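Long-range contacts in group B streptococcal R4 surface protein (Streptococcus agalactiae, PDB 6S5X), which is a repeat-containing, cell-wall-linked bacterial surface protein implicated in infection, represented here by its most N-terminal Rib domain, which has an immunoglobulin-like fold: residues A59-T64 against V73-K78; P25-S30 against V43-P48; Q17-G22 against V49-P54; D11-D16 against I31-D36. All blocks are in the same frame, centred on the assembly; numbering follows the deposited sequence.

Contact 1: A59-T64 against V73-K78; sequences AKVVVT and VDVTVK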
loop_
_atom_site.group_PDB
_atom_site.type_symbol
_atom_site.label_atom_id
_atom_site.label_comp_id
_atom_site.label_asym_id
_atom_site.label_seq_id
_atom_site.Cartn_x
_atom_site.Cartn_y
_atom_site.Cartn_z
ATOM N N ALA A 59 -6.716 5.729 1.359
ATOM C CA ALA A 59 -5.770 5.542 0.279
ATOM C C ALA A 59 -5.847 4.100 -0.180
ATOM O O ALA A 59 -6.377 3.238 0.524
ATOM C CB ALA A 59 -4.352 5.888 0.717
ATOM N N LYS A 60 -5.300 3.837 -1.366
ATOM C CA LYS A 60 -5.232 2.476 -1.886
ATOM C C LYS A 60 -3.795 2.174 -2.275
ATOM O O LYS A 60 -3.157 2.984 -2.959
ATOM C CB LYS A 60 -6.160 2.289 -3.096
ATOM C CG LYS A 60 -7.651 2.458 -2.807
ATOM C CD LYS A 60 -8.473 2.206 -4.066
ATOM C CE LYS A 60 -8.353 0.766 -4.558
ATOM N NZ LYS A 60 -8.889 -0.221 -3.568
ATOM N N VAL A 61 -3.271 1.036 -1.827
ATOM C CA VAL A 61 -1.947 0.581 -2.244
ATOM C C VAL A 61 -2.139 -0.470 -3.336
ATOM O O VAL A 61 -2.872 -1.450 -3.149
ATOM C CB VAL A 61 -1.132 0.024 -1.071
ATOM C CG1 VAL A 61 0.201 -0.473 -1.551
ATOM C CG2 VAL A 61 -0.937 1.080 0.003
ATOM N N VAL A 62 -1.516 -0.231 -4.479
ATOM C CA VAL A 62 -1.483 -1.178 -5.585
ATOM C C VAL A 62 -0.201 -1.993 -5.476
ATOM O O VAL A 62 0.905 -1.444 -5.467
ATOM C CB VAL A 62 -1.567 -0.468 -6.942
ATOM C CG1 VAL A 62 -1.543 -1.499 -8.049
ATOM C CG2 VAL A 62 -2.823 0.343 -7.027
ATOM N N VAL A 63 -0.369 -3.295 -5.376
ATOM C CA VAL A 63 0.707 -4.265 -5.219
ATOM C C VAL A 63 0.843 -4.975 -6.555
ATOM O O VAL A 63 -0.098 -5.639 -7.003
ATOM C CB VAL A 63 0.395 -5.263 -4.098
ATOM C CG1 VAL A 63 1.533 -6.275 -3.921
ATOM C CG2 VAL A 63 0.092 -4.555 -2.813
ATOM N N THR A 64 1.979 -4.800 -7.224
ATOM C CA THR A 64 2.186 -5.351 -8.561
ATOM C C THR A 64 3.241 -6.440 -8.491
ATOM O O THR A 64 4.394 -6.179 -8.150
ATOM C CB THR A 64 2.592 -4.274 -9.566
ATOM O OG1 THR A 64 1.596 -3.240 -9.596
ATOM C CG2 THR A 64 2.691 -4.904 -10.965
ATOM N N VAL A 73 -4.989 -2.922 -1.740
ATOM C CA VAL A 73 -5.292 -2.908 -0.322
ATOM C C VAL A 73 -5.825 -1.525 0.002
ATOM O O VAL A 73 -5.255 -0.526 -0.452
ATOM C CB VAL A 73 -4.038 -3.227 0.515
ATOM C CG1 VAL A 73 -4.370 -3.316 1.970
ATOM C CG2 VAL A 73 -3.380 -4.536 -0.012
ATOM N N ASP A 74 -6.958 -1.472 0.702
ATOM C CA ASP A 74 -7.498 -0.215 1.205
ATOM C C ASP A 74 -6.848 0.096 2.547
ATOM O O ASP A 74 -6.869 -0.741 3.456
ATOM C CB ASP A 74 -9.019 -0.297 1.377
ATOM C CG ASP A 74 -9.758 -0.381 0.052
ATOM O OD1 ASP A 74 -9.401 0.370 -0.878
ATOM O OD2 ASP A 74 -10.669 -1.227 -0.064
ATOM N N VAL A 75 -6.312 1.305 2.702
ATOM C CA VAL A 75 -5.677 1.703 3.954
ATOM C C VAL A 75 -6.094 3.123 4.325
ATOM O O VAL A 75 -6.775 3.821 3.580
ATOM C CB VAL A 75 -4.131 1.623 3.898
ATOM C CG1 VAL A 75 -3.688 0.234 3.467
ATOM C CG2 VAL A 75 -3.575 2.659 2.964
ATOM N N THR A 76 -5.667 3.530 5.510
ATOM C CA THR A 76 -5.881 4.869 6.033
ATOM C C THR A 76 -4.526 5.478 6.365
ATOM O O THR A 76 -3.708 4.840 7.028
ATOM C CB THR A 76 -6.728 4.842 7.306
ATOM O OG1 THR A 76 -8.010 4.273 7.034
ATOM C CG2 THR A 76 -6.914 6.262 7.814
ATOM N N VAL A 77 -4.292 6.708 5.923
ATOM C CA VAL A 77 -3.138 7.467 6.375
ATOM C C VAL A 77 -3.649 8.550 7.307
ATOM O O VAL A 77 -4.372 9.454 6.869
ATOM C CB VAL A 77 -2.357 8.070 5.210
ATOM C CG1 VAL A 77 -1.230 8.913 5.732
ATOM C CG2 VAL A 77 -1.782 6.957 4.340
ATOM N N LYS A 78 -3.280 8.470 8.585
ATOM C CA LYS A 78 -3.716 9.465 9.560
ATOM C C LYS A 78 -2.704 10.604 9.575
ATOM O O LYS A 78 -1.506 10.371 9.768
ATOM C CB LYS A 78 -3.866 8.851 10.948
ATOM C CG LYS A 78 -4.386 9.847 12.009
ATOM C CD LYS A 78 -4.480 9.223 13.408
ATOM C CE LYS A 78 -4.989 10.241 14.423
ATOM N NZ LYS A 78 -5.000 9.707 15.815
HETATM O O HOH W 1 -9.169 3.447 0.057
#
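Ala59 and Val75 exchange two backbone hydrogen bonds, Ala59 N to Val75 O and Val75 N to Ala59 O, each 2.9 Å. Val61 and Val73 repeat the exchange two residues further along 59-64. Between these hydrogen-bonded pairs lies the non-hydrogen-bonded pair of Lys60 and Asp74, their CA atoms 4.7 Å apart, where Lys60 CA makes a CA-H...O contact of 3.3 Å to Val73 O. The strands form the antiparallel hairpin 55-64/70-80, the central pair of the four-stranded sheet of this immunoglobulin-like Rib domain; the short segments run at 136° to each other. A salt bridge spans the face that carries Lys60 and Asp74, with Lys60 NZ 2.8 Å from Asp74 OD1. The two side chains lie side by side; the lysine bends at chi3 and, at chi4 (63°), turns NZ to the syn side of OD1, 33° out of the carboxylate plane. One water donates to both Asp74 OD1 and Ala59 O. The other face is apolar: Val75 CG2 touches Ala59 CB at 4.0 Å and Val61 CG2 at 4.3 Å, while Phe45 packs on Ala59 and Val61, and Ile31 on Val61.

Contact 2: P25-S30 against V43-P48; sequences PKAEDS and VAFETP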
loop_
_atom_site.group_PDB
_atom_site.type_symbol
_atom_site.label_atom_id
_atom_site.label_comp_id
_atom_site.label_asym_id
_atom_site.label_seq_id
_atom_site.Cartn_x
_atom_site.Cartn_y
_atom_site.Cartn_z
ATOM N N PRO A 25 3.988 10.163 2.834
ATOM C CA PRO A 25 4.078 8.754 3.211
ATOM C C PRO A 25 4.578 7.908 2.061
ATOM O O PRO A 25 4.392 8.249 0.886
ATOM C CB PRO A 25 2.629 8.382 3.575
ATOM C CG PRO A 25 1.771 9.347 2.791
ATOM C CD PRO A 25 2.590 10.608 2.695
ATOM N N LYS A 26 5.188 6.786 2.430
ATOM C CA LYS A 26 5.604 5.757 1.484
ATOM C C LYS A 26 4.605 4.595 1.495
ATOM O O LYS A 26 4.156 4.134 2.555
ATOM C CB LYS A 26 7.008 5.273 1.832
ATOM C CG LYS A 26 8.091 6.363 1.828
ATOM C CD LYS A 26 9.462 5.724 2.084
ATOM C CE LYS A 26 10.632 6.717 1.948
ATOM N NZ LYS A 26 10.379 8.048 2.544
ATOM N N ALA A 27 4.288 4.097 0.302
ATOM C CA ALA A 27 3.335 2.994 0.202
ATOM C C ALA A 27 3.843 1.762 0.939
ATOM O O ALA A 27 3.046 1.002 1.516
ATOM C CB ALA A 27 3.083 2.657 -1.266
ATOM N N GLU A 28 5.163 1.557 0.958
ATOM C CA GLU A 28 5.728 0.415 1.677
ATOM C C GLU A 28 5.334 0.409 3.156
ATOM O O GLU A 28 5.197 -0.653 3.763
ATOM C CB GLU A 28 7.261 0.416 1.568
ATOM C CG GLU A 28 7.814 0.007 0.188
ATOM C CD GLU A 28 7.854 1.122 -0.837
ATOM O OE1 GLU A 28 7.467 2.255 -0.516
ATOM O OE2 GLU A 28 8.292 0.858 -1.978
ATOM N N ASP A 29 5.155 1.577 3.755
ATOM C CA ASP A 29 4.832 1.658 5.173
ATOM C C ASP A 29 3.349 1.410 5.439
ATOM O O ASP A 29 2.921 1.446 6.599
ATOM C CB ASP A 29 5.288 3.036 5.688
ATOM C CG ASP A 29 6.829 3.169 5.751
ATOM O OD1 ASP A 29 7.530 2.136 5.925
ATOM O OD2 ASP A 29 7.351 4.297 5.603
ATOM N N SER A 30 2.558 1.213 4.386
ATOM C CA SER A 30 1.150 0.848 4.458
ATOM C C SER A 30 0.903 -0.634 4.178
ATOM O O SER A 30 -0.249 -1.032 4.006
ATOM C CB SER A 30 0.347 1.698 3.475
ATOM O OG SER A 30 0.252 3.047 3.925
ATOM N N VAL A 43 5.078 -1.752 -4.713
ATOM C CA VAL A 43 3.912 -1.175 -4.073
ATOM C C VAL A 43 3.895 0.322 -4.369
ATOM O O VAL A 43 4.949 0.971 -4.447
ATOM C CB VAL A 43 3.885 -1.444 -2.554
ATOM C CG1 VAL A 43 3.789 -2.922 -2.264
ATOM C CG2 VAL A 43 5.095 -0.884 -1.922
ATOM N N ALA A 44 2.705 0.850 -4.620
ATOM C CA ALA A 44 2.546 2.265 -4.889
ATOM C C ALA A 44 1.178 2.704 -4.428
ATOM O O ALA A 44 0.217 1.932 -4.474
ATOM C CB ALA A 44 2.721 2.560 -6.384
ATOM N N PHE A 45 1.075 3.964 -4.019
ATOM C CA PHE A 45 -0.258 4.503 -3.795
ATOM C C PHE A 45 -0.963 4.681 -5.134
ATOM O O PHE A 45 -0.350 5.056 -6.128
ATOM C CB PHE A 45 -0.204 5.834 -3.054
ATOM C CG PHE A 45 0.127 5.695 -1.606
ATOM C CD1 PHE A 45 -0.701 5.004 -0.754
ATOM C CD2 PHE A 45 1.282 6.246 -1.111
ATOM C CE1 PHE A 45 -0.404 4.876 0.587
ATOM C CE2 PHE A 45 1.587 6.141 0.237
ATOM C CZ PHE A 45 0.747 5.441 1.077
ATOM N N GLU A 46 -2.258 4.377 -5.177
ATOM C CA GLU A 46 -2.977 4.573 -6.429
ATOM C C GLU A 46 -2.975 6.045 -6.811
ATOM O O GLU A 46 -2.885 6.404 -7.993
ATOM C CB GLU A 46 -4.398 4.045 -6.312
ATOM C CG GLU A 46 -5.131 4.070 -7.640
ATOM C CD GLU A 46 -6.520 3.470 -7.560
ATOM O OE1 GLU A 46 -7.353 3.999 -6.801
ATOM O OE2 GLU A 46 -6.775 2.464 -8.259
ATOM N N THR A 47 -3.128 6.912 -5.813
ATOM C CA THR A 47 -3.189 8.350 -5.968
ATOM C C THR A 47 -2.357 8.989 -4.866
ATOM O O THR A 47 -2.315 8.465 -3.751
ATOM C CB THR A 47 -4.653 8.789 -5.850
ATOM O OG1 THR A 47 -5.384 8.206 -6.933
ATOM C CG2 THR A 47 -4.747 10.273 -5.902
ATOM N N PRO A 48 -1.670 10.097 -5.134
ATOM C CA PRO A 48 -0.951 10.784 -4.061
ATOM C C PRO A 48 -1.837 11.104 -2.864
ATOM O O PRO A 48 -3.018 11.426 -2.998
ATOM C CB PRO A 48 -0.444 12.052 -4.753
ATOM C CG PRO A 48 -0.336 11.673 -6.204
ATOM C CD PRO A 48 -1.498 10.774 -6.436
HETATM O O HOH W 2 7.840 -0.641 -4.604
#
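Ala27 and Ala44 come closest, 5.2 Å between their CA atoms, with the CB of Ala27 directed at the strand; one turn of 3-10 helix (27-30) is thereby set against the end of strand 42-45. The turn is closed internally by Asp29 N to Lys26 O and Ser30 N to Ala27 O. Away from this point the backbones diverge. The Phe45 side chain reaches back to the 25-30 segment. Its CG lies beside its own backbone N (chi1 -74°). Ala27 CA sits over one face of the ring, offset toward the rim, in a CH-pi contact 3.9 Å from the Phe45 centroid and 25° off the normal. Pro25 O and Ser30 OG come to the rim near the ring plane, the hydroxyl 3.8 Å from Phe45 CZ, and Pro25 CG touches Phe45 CE2 at 4.1 Å. Ala27 CB reaches the strand backbone itself, 3.7 Å from Ala44 CA. Further along, Val43 CG2 lies 3.6 Å from Glu28 CG, and the bend at chi2 (83°) brings Glu28 CD also to 3.6 Å from Val43 CG2. One water donates to Glu28 OE2 and accepts from Val43 N. Ser30 OG and Lys26 O are both held by Gln17 NE2, and Phe45 also packs on Val61 of the neighbouring strand. Direct cohesion is therefore apolar and CH-pi, with water supplying the polar link at the Glu28 end; the hydroxyl beside the aromatic rim has its hydrogen-bond partner in Gln17.

Contact 3: Q17-G22 against V49-P54; sequences QQVNVG and VDTATP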
loop_
_atom_site.group_PDB
_atom_site.type_symbol
_atom_site.label_atom_id
_atom_site.label_comp_id
_atom_site.label_asym_id
_atom_site.label_seq_id
_atom_site.Cartn_x
_atom_site.Cartn_y
_atom_site.Cartn_z
ATOM N N GLN A 17 -0.912 4.008 8.807
ATOM C CA GLN A 17 0.258 4.750 9.238
ATOM C C GLN A 17 -0.175 6.156 9.599
ATOM O O GLN A 17 -1.251 6.622 9.211
ATOM C CB GLN A 17 1.392 4.716 8.175
ATOM C CG GLN A 17 1.118 5.286 6.808
ATOM C CD GLN A 17 2.416 5.395 5.957
ATOM O OE1 GLN A 17 3.402 6.010 6.362
ATOM N NE2 GLN A 17 2.397 4.783 4.788
ATOM N N GLN A 18 0.644 6.775 10.444
ATOM C CA GLN A 18 0.403 8.123 10.935
ATOM C C GLN A 18 1.569 8.983 10.491
ATOM O O GLN A 18 2.733 8.566 10.604
ATOM C CB GLN A 18 0.258 8.135 12.445
ATOM C CG GLN A 18 -0.004 9.528 12.986
ATOM C CD GLN A 18 -0.112 9.545 14.479
ATOM O OE1 GLN A 18 -1.009 8.935 15.046
ATOM N NE2 GLN A 18 0.815 10.243 15.134
ATOM N N VAL A 19 1.258 10.171 9.970
ATOM C CA VAL A 19 2.283 11.112 9.552
ATOM C C VAL A 19 1.867 12.509 9.997
ATOM O O VAL A 19 0.703 12.766 10.310
ATOM C CB VAL A 19 2.557 11.107 8.030
ATOM C CG1 VAL A 19 2.940 9.691 7.542
ATOM C CG2 VAL A 19 1.359 11.635 7.242
ATOM N N ASN A 20 2.841 13.418 9.993
ATOM C CA ASN A 20 2.575 14.812 10.298
ATOM C C ASN A 20 2.170 15.557 9.035
ATOM O O ASN A 20 2.489 15.161 7.905
ATOM C CB ASN A 20 3.802 15.464 10.919
ATOM C CG ASN A 20 4.163 14.855 12.252
ATOM O OD1 ASN A 20 3.296 14.479 13.026
ATOM N ND2 ASN A 20 5.456 14.688 12.488
ATOM N N VAL A 21 1.443 16.654 9.238
ATOM C CA VAL A 21 1.086 17.520 8.125
ATOM C C VAL A 21 2.319 17.816 7.289
ATOM O O VAL A 21 3.384 18.137 7.826
ATOM C CB VAL A 21 0.462 18.837 8.623
ATOM C CG1 VAL A 21 0.345 19.822 7.482
ATOM C CG2 VAL A 21 -0.932 18.574 9.219
ATOM N N GLY A 22 2.177 17.716 5.973
ATOM C CA GLY A 22 3.243 18.023 5.055
ATOM C C GLY A 22 4.177 16.874 4.723
ATOM O O GLY A 22 4.899 16.959 3.730
ATOM N N VAL A 49 -1.264 10.974 -1.686
ATOM C CA VAL A 49 -1.988 11.211 -0.442
ATOM C C VAL A 49 -1.905 12.686 -0.082
ATOM O O VAL A 49 -0.834 13.284 -0.145
ATOM C CB VAL A 49 -1.414 10.355 0.685
ATOM C CG1 VAL A 49 -2.145 10.660 1.971
ATOM C CG2 VAL A 49 -1.526 8.890 0.270
ATOM N N ASP A 50 -3.047 13.264 0.272
ATOM C CA ASP A 50 -3.142 14.650 0.733
ATOM C C ASP A 50 -2.717 14.734 2.198
ATOM O O ASP A 50 -3.359 14.144 3.069
ATOM C CB ASP A 50 -4.576 15.151 0.554
ATOM C CG ASP A 50 -4.858 16.381 1.364
ATOM O OD1 ASP A 50 -3.934 17.197 1.473
ATOM O OD2 ASP A 50 -5.992 16.558 1.863
ATOM N N THR A 51 -1.623 15.438 2.477
ATOM C CA THR A 51 -1.200 15.635 3.860
ATOM C C THR A 51 -1.143 17.113 4.226
ATOM O O THR A 51 -0.487 17.482 5.216
ATOM C CB THR A 51 0.159 14.985 4.143
ATOM O OG1 THR A 51 1.206 15.656 3.420
ATOM C CG2 THR A 51 0.146 13.520 3.776
ATOM N N ALA A 52 -1.825 17.974 3.471
ATOM C CA ALA A 52 -1.761 19.409 3.739
ATOM C C ALA A 52 -2.577 19.821 4.946
ATOM O O ALA A 52 -2.327 20.895 5.508
ATOM C CB ALA A 52 -2.237 20.182 2.506
ATOM N N THR A 53 -3.516 18.979 5.382
ATOM C CA THR A 53 -4.314 19.228 6.573
ATOM C C THR A 53 -4.509 17.935 7.340
ATOM O O THR A 53 -4.467 16.837 6.755
ATOM C CB THR A 53 -5.693 19.793 6.224
ATOM O OG1 THR A 53 -6.415 18.809 5.475
ATOM C CG2 THR A 53 -5.565 21.082 5.377
ATOM N N PRO A 54 -4.750 18.019 8.640
ATOM C CA PRO A 54 -4.937 16.807 9.437
ATOM C C PRO A 54 -6.230 16.090 9.074
ATOM O O PRO A 54 -7.183 16.681 8.565
ATOM C CB PRO A 54 -4.973 17.332 10.877
ATOM C CG PRO A 54 -5.471 18.772 10.751
ATOM C CD PRO A 54 -4.914 19.256 9.440
#
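The turn leaving edge strand 17-20 meets the loop that leads into strand 55-64, with Val21 and Gly22 set against Thr51 at one end of the domain. Gly22 N donates to Thr51 O at 2.8 Å, fairly straight at 158° but approaching from above the carbonyl plane. This one hydrogen bond to Thr51 O is supplemented by a weaker CA-H...O contact, with Val21 CA 3.3 Å from Thr51 O. Gly22 has a positive phi (88°), a conformation that suits glycine. Thr51 has OG1 between its own backbone N and carbonyl carbon (chi1 67°), and this hydroxyl bonds to Glu23 O. The Thr51 methyl, CG2, meets Val19 CG2 at 4.1 Å, the two side chains crossing at about a right angle. Val21 spreads its branches over the loop: CG1 is 3.5 Å from Ala52 O and CG2 lies 4.0 Å from Pro54 CD. The loop is shaped by an Asx turn, Ala52 N to Asp50 OD1 at 3.0 Å, and Lys57 NZ bonds to Thr53 O. Here a single main-chain bond and valine, threonine and proline contacts join the connection after strand 17-20 to the one before strand 55-64, at one end of the immunoglobulin-like fold.

Contact 4: D11-D16 against I31-D36; sequences DPAGKD and IGNLPD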
loop_
_atom_site.group_PDB
_atom_site.type_symbol
_atom_site.label_atom_id
_atom_site.label_comp_id
_atom_site.label_asym_id
_atom_site.label_seq_id
_atom_site.Cartn_x
_atom_site.Cartn_y
_atom_site.Cartn_z
ATOM N N ASP A 11 -1.343 -12.573 -0.340
ATOM C CA ASP A 11 -2.391 -11.790 0.310
ATOM C C ASP A 11 -1.761 -10.619 1.064
ATOM O O ASP A 11 -1.467 -10.708 2.257
ATOM C CB ASP A 11 -3.236 -12.680 1.227
ATOM C CG ASP A 11 -4.574 -12.027 1.618
ATOM O OD1 ASP A 11 -5.072 -11.129 0.899
ATOM O OD2 ASP A 11 -5.126 -12.413 2.658
ATOM N N PRO A 12 -1.514 -9.516 0.390
ATOM C CA PRO A 12 -0.942 -8.364 1.102
ATOM C C PRO A 12 -1.930 -7.818 2.117
ATOM O O PRO A 12 -3.138 -7.769 1.868
ATOM C CB PRO A 12 -0.666 -7.345 -0.003
ATOM C CG PRO A 12 -1.365 -7.825 -1.202
ATOM C CD PRO A 12 -1.715 -9.259 -1.051
ATOM N N ALA A 13 -1.410 -7.418 3.273
ATOM C CA ALA A 13 -2.229 -6.907 4.361
ATOM C C ALA A 13 -1.985 -5.420 4.532
ATOM O O ALA A 13 -0.840 -4.990 4.644
ATOM C CB ALA A 13 -1.944 -7.618 5.677
ATOM N N GLY A 14 -3.056 -4.650 4.519
ATOM C CA GLY A 14 -2.942 -3.224 4.762
ATOM C C GLY A 14 -2.548 -2.903 6.189
ATOM O O GLY A 14 -2.879 -3.623 7.138
ATOM N N LYS A 15 -1.848 -1.774 6.327
ATOM C CA LYS A 15 -1.395 -1.230 7.600
ATOM C C LYS A 15 -1.650 0.271 7.602
ATOM O O LYS A 15 -1.272 0.975 6.659
ATOM C CB LYS A 15 0.109 -1.524 7.762
ATOM C CG LYS A 15 0.736 -1.356 9.081
ATOM C CD LYS A 15 2.238 -1.510 8.902
ATOM C CE LYS A 15 2.927 -1.974 10.164
ATOM N NZ LYS A 15 4.052 -1.073 10.521
ATOM N N ASP A 16 -2.288 0.747 8.660
ATOM C CA ASP A 16 -2.474 2.177 8.865
ATOM C C ASP A 16 -1.135 2.791 9.254
ATOM O O ASP A 16 -0.298 2.163 9.912
ATOM C CB ASP A 16 -3.551 2.399 9.937
ATOM C CG ASP A 16 -4.941 1.917 9.479
ATOM O OD1 ASP A 16 -5.072 1.543 8.276
ATOM O OD2 ASP A 16 -5.888 1.901 10.305
ATOM N N ILE A 31 1.957 -1.440 4.080
ATOM C CA ILE A 31 1.840 -2.878 3.865
ATOM C C ILE A 31 2.504 -3.581 5.030
ATOM O O ILE A 31 3.639 -3.255 5.383
ATOM C CB ILE A 31 2.478 -3.310 2.531
ATOM C CG1 ILE A 31 1.723 -2.640 1.397
ATOM C CG2 ILE A 31 2.450 -4.841 2.430
ATOM C CD1 ILE A 31 0.289 -3.087 1.311
ATOM N N GLY A 32 1.800 -4.543 5.638
ATOM C CA GLY A 32 2.315 -5.166 6.840
ATOM C C GLY A 32 3.144 -6.415 6.618
ATOM O O GLY A 32 3.751 -6.932 7.561
ATOM N N ASN A 33 3.171 -6.953 5.406
ATOM C CA ASN A 33 3.860 -8.222 5.161
ATOM C C ASN A 33 4.636 -8.192 3.852
ATOM O O ASN A 33 4.683 -9.179 3.107
ATOM C CB ASN A 33 2.871 -9.391 5.166
ATOM C CG ASN A 33 1.772 -9.258 4.122
ATOM O OD1 ASN A 33 1.394 -8.157 3.711
ATOM N ND2 ASN A 33 1.226 -10.414 3.705
ATOM N N LEU A 34 5.273 -7.071 3.529
ATOM C CA LEU A 34 5.972 -7.033 2.250
ATOM C C LEU A 34 7.111 -8.048 2.165
ATOM O O LEU A 34 7.378 -8.515 1.046
ATOM C CB LEU A 34 6.471 -5.613 1.962
ATOM C CG LEU A 34 7.144 -5.409 0.590
ATOM C CD1 LEU A 34 6.284 -5.744 -0.632
ATOM C CD2 LEU A 34 7.626 -3.956 0.527
ATOM N N PRO A 35 7.784 -8.454 3.250
ATOM C CA PRO A 35 8.779 -9.541 3.111
ATOM C C PRO A 35 8.189 -10.862 2.663
ATOM O O PRO A 35 8.905 -11.689 2.088
ATOM C CB PRO A 35 9.359 -9.660 4.527
ATOM C CG PRO A 35 9.170 -8.297 5.133
ATOM C CD PRO A 35 7.822 -7.866 4.600
ATOM N N ASP A 36 6.905 -11.095 2.911
ATOM C CA ASP A 36 6.260 -12.339 2.522
ATOM C C ASP A 36 5.767 -12.315 1.091
ATOM O O ASP A 36 5.319 -13.355 0.599
ATOM C CB ASP A 36 5.056 -12.653 3.412
ATOM C CG ASP A 36 5.436 -12.926 4.859
ATOM O OD1 ASP A 36 6.519 -13.496 5.116
ATOM O OD2 ASP A 36 4.614 -12.590 5.737
#
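Asn33 clasps the main chain on either side of Pro12: its OD1 accepts from Ala13 N at 2.9 Å, and its ND2 donates to Asp11 O at 3.1 Å. The two bonds settle which end of the carboxamide is oxygen and which is nitrogen, and how the group is turned. Chi1 (59°) sets CG between the backbone N and carbonyl carbon of Asn33. Asp11 O lies near the amide plane, whereas ND2 stands above the plane of that carbonyl (41° out of it). The carboxamide thus imitates the N-H and C=O of one residue in a parallel strand, which likewise bond to the residues before and after the one opposite. The third bond is main chain to main chain, Gly32 N to Ala13 O at 2.9 Å, so both polar backbone atoms of Ala13 are engaged. Ala13 O also receives a CA-H...O contact from Ile31 CA at 3.5 Å, and Gly14 and Ile31 form a single backbone bridge. Ile31 brings CG2 and CD1 to the same oxygen, each about 4.0 Å away. Lys15 lays CB beside the backbone, 4.1 Å from Gly32 N, and then leads its amino end away. Lys15 continues the backbone pairing to Ser30. The two loops pack on the central hairpin: Pro12 on Val63 and Val73, and Ile31 on Val61. The side chain of Pro12 is about 4 Å from the sodium ion bound by Ala7, Asn10 and Asp71, so the start of 11-16 runs close to the metal site, to which strand 70-80 contributes Asp71.

How the contacts relate
Contact 1 is the central hairpin on which the others converge. Contact 2 extends its sheet: Lys60 O to Glu46 N and Val62 N to Ala44 O, both 2.8 Å, add strand 42-45, and the two centres are about 6 Å apart. On the other side, Lys78 pairs with Gln17 and Val19, bringing in strand 17-20 of contact 3. Gln17 links contacts 2 and 3, Lys15 links contacts 2 and 4, and contact 4 sets Gly14 against Val73 and Val75. Along the chain contact 2 is nested within contact 3, and contact 4 crosses both. The sodium ion, beside Pro12 of contact 4, is about 8 Å from the Val63 side chain and about 12 Å from that of Val43.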